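PDB 4OIF: beta-galactosidase from Geobacillus stearothermophilus, which is a family 42 glycoside hydrolase that binds zinc and probably hydrolyses terminal non-reducing beta-D-galactose residues in beta-D-galactosides. Local coordinates for residues E609-K613 with L614-P618. Residues are numbered along the deposited sequence; the frame is centred on the assembly and turned at random.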
loop_
_atom_site.group_PDB
_atom_site.type_symbol
_atom_site.label_atom_id
_atom_site.label_comp_id
_atom_site.label_asym_id
_atom_site.label_seq_id
_atom_site.Cartn_x
_atom_site.Cartn_y
_atom_site.Cartn_z
ATOM N N GLU A 609 -11.027 42.366 7.157
ATOM C CA GLU A 609 -11.589 43.175 8.231
ATOM C C GLU A 609 -10.599 43.355 9.359
ATOM O O GLU A 609 -10.472 44.457 9.899
ATOM C CB GLU A 609 -12.874 42.567 8.770
ATOM C CG GLU A 609 -14.046 42.762 7.846
ATOM C CD GLU A 609 -15.249 43.289 8.576
ATOM O OE1 GLU A 609 -15.135 43.509 9.801
ATOM O OE2 GLU A 609 -16.303 43.472 7.929
ATOM N N LEU A 610 -9.891 42.291 9.724
ATOM C CA LEU A 610 -8.884 42.483 10.778
ATOM C C LEU A 610 -7.732 43.421 10.349
ATOM O O LEU A 610 -7.159 44.121 11.182
ATOM C CB LEU A 610 -8.323 41.139 11.243
ATOM C CG LEU A 610 -9.245 40.438 12.245
ATOM C CD1 LEU A 610 -8.695 39.073 12.667
ATOM C CD2 LEU A 610 -9.486 41.324 13.470
ATOM N N MET A 611 -7.409 43.443 9.057
ATOM C CA MET A 611 -6.319 44.270 8.526
ATOM C C MET A 611 -6.706 45.746 8.524
ATOM O O MET A 611 -5.881 46.622 8.783
ATOM C CB MET A 611 -5.951 43.856 7.095
ATOM C CG MET A 611 -5.192 42.546 6.915
ATOM S SD MET A 611 -5.276 42.031 5.175
ATOM C CE MET A 611 -4.592 40.376 5.250
ATOM N N GLU A 612 -7.959 46.026 8.192
ATOM C CA GLU A 612 -8.432 47.393 8.277
ATOM C C GLU A 612 -8.513 47.805 9.744
ATOM O O GLU A 612 -8.023 48.868 10.124
ATOM C CB GLU A 612 -9.780 47.535 7.574
ATOM C CG GLU A 612 -9.671 47.354 6.065
ATOM C CD GLU A 612 -11.014 47.189 5.381
ATOM O OE1 GLU A 612 -12.048 47.187 6.082
ATOM O OE2 GLU A 612 -11.032 47.052 4.138
ATOM N N LYS A 613 -9.097 46.936 10.566
ATOM C CA LYS A 613 -9.273 47.212 11.986
ATOM C C LYS A 613 -7.954 47.525 12.691
ATOM O O LYS A 613 -7.877 48.452 13.489
ATOM C CB LYS A 613 -9.957 46.029 12.665
ATOM C CG LYS A 613 -10.583 46.342 14.012
ATOM C CD LYS A 613 -11.381 45.140 14.526
ATOM C CE LYS A 613 -12.338 45.533 15.641
ATOM N NZ LYS A 613 -11.625 46.248 16.738
ATOM N N LEU A 614 -6.914 46.764 12.376
ATOM C CA LEU A 614 -5.639 46.894 13.067
ATOM C C LEU A 614 -4.597 47.669 12.276
ATOM O O LEU A 614 -3.439 47.768 12.705
ATOM C CB LEU A 614 -5.079 45.514 13.394
ATOM C CG LEU A 614 -5.974 44.666 14.270
ATOM C CD1 LEU A 614 -5.277 43.353 14.559
ATOM C CD2 LEU A 614 -6.264 45.436 15.540
ATOM N N ASP A 615 -4.997 48.208 11.131
ATOM C CA ASP A 615 -4.070 48.953 10.286
ATOM C C ASP A 615 -2.847 48.103 9.926
ATOM O O ASP A 615 -1.709 48.483 10.196
ATOM C CB ASP A 615 -3.637 50.251 10.981
ATOM C CG ASP A 615 -2.816 51.159 10.074
ATOM O OD1 ASP A 615 -3.077 51.192 8.851
ATOM O OD2 ASP A 615 -1.895 51.829 10.585
ATOM N N LEU A 616 -3.102 46.941 9.331
ATOM C CA LEU A 616 -2.048 46.037 8.893
ATOM C C LEU A 616 -1.674 46.344 7.455
ATOM O O LEU A 616 -2.511 46.235 6.557
ATOM C CB LEU A 616 -2.497 44.582 9.026
ATOM C CG LEU A 616 -3.007 44.199 10.411
ATOM C CD1 LEU A 616 -3.443 42.747 10.423
ATOM C CD2 LEU A 616 -1.945 44.480 11.474
ATOM N N ARG A 617 -0.419 46.729 7.238
ATOM C CA ARG A 617 0.034 47.155 5.918
ATOM C C ARG A 617 1.277 46.403 5.463
ATOM O O ARG A 617 2.000 45.834 6.279
ATOM C CB ARG A 617 0.315 48.662 5.912
ATOM C CG ARG A 617 -0.946 49.500 5.801
ATOM C CD ARG A 617 -0.647 50.968 5.567
ATOM N NE ARG A 617 -0.653 51.756 6.800
ATOM C CZ ARG A 617 -0.779 53.082 6.832
ATOM N NH1 ARG A 617 -0.920 53.769 5.700
ATOM N NH2 ARG A 617 -0.776 53.725 7.996
ATOM N N PRO A 618 1.520 46.380 4.147
ATOM C CA PRO A 618 2.829 45.949 3.665
ATOM C C PRO A 618 3.871 47.002 3.983
ATOM O O PRO A 618 3.521 48.119 4.372
ATOM C CB PRO A 618 2.625 45.828 2.158
ATOM C CG PRO A 618 1.499 46.750 1.866
ATOM C CD PRO A 618 0.586 46.638 3.040
#
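Leu-616 folds back on Met-611 just past the end of helix 600-613, and the two side chains cross at about a right angle. CD1 of Leu-616 lies 3.9 Å from Met-611 CG and 3.8 Å from Met-611 CA, so one methyl branch rests on both the backbone and the root of the methionine. Met-611 is extended beyond CG, and its side chain touches Arg-452 and Ile-454; Ile-454 also touches Leu-616. Leu-616 N bonds to Met-611 O at 2.9 Å, nearly straight (166°), in the carbonyl plane and on a lone pair, tying the chain back to the last turn. A longer bond joins Asp-615 N to Glu-612 O at 3.3 Å, the donor above the carbonyl plane. Leu-614 N closes the last helical turn on Leu-610 O. With its CG beside the backbone N (chi1 -59°), Leu-614 packs its CB against that same oxygen, 3.3 Å from Leu-610 O, and reaches Leu-470 and Thr-496. Asp-615 OD1 forms a salt bridge with Arg-617 NE at 3.2 Å. Positive phi at Asp-615 (56°) and the 616-to-611 and 615-to-612 bonds make this a Schellman motif, with Met-611/Leu-616 as its hydrophobic contact, ending a helix packed on the central sheet of the trimerisation domain.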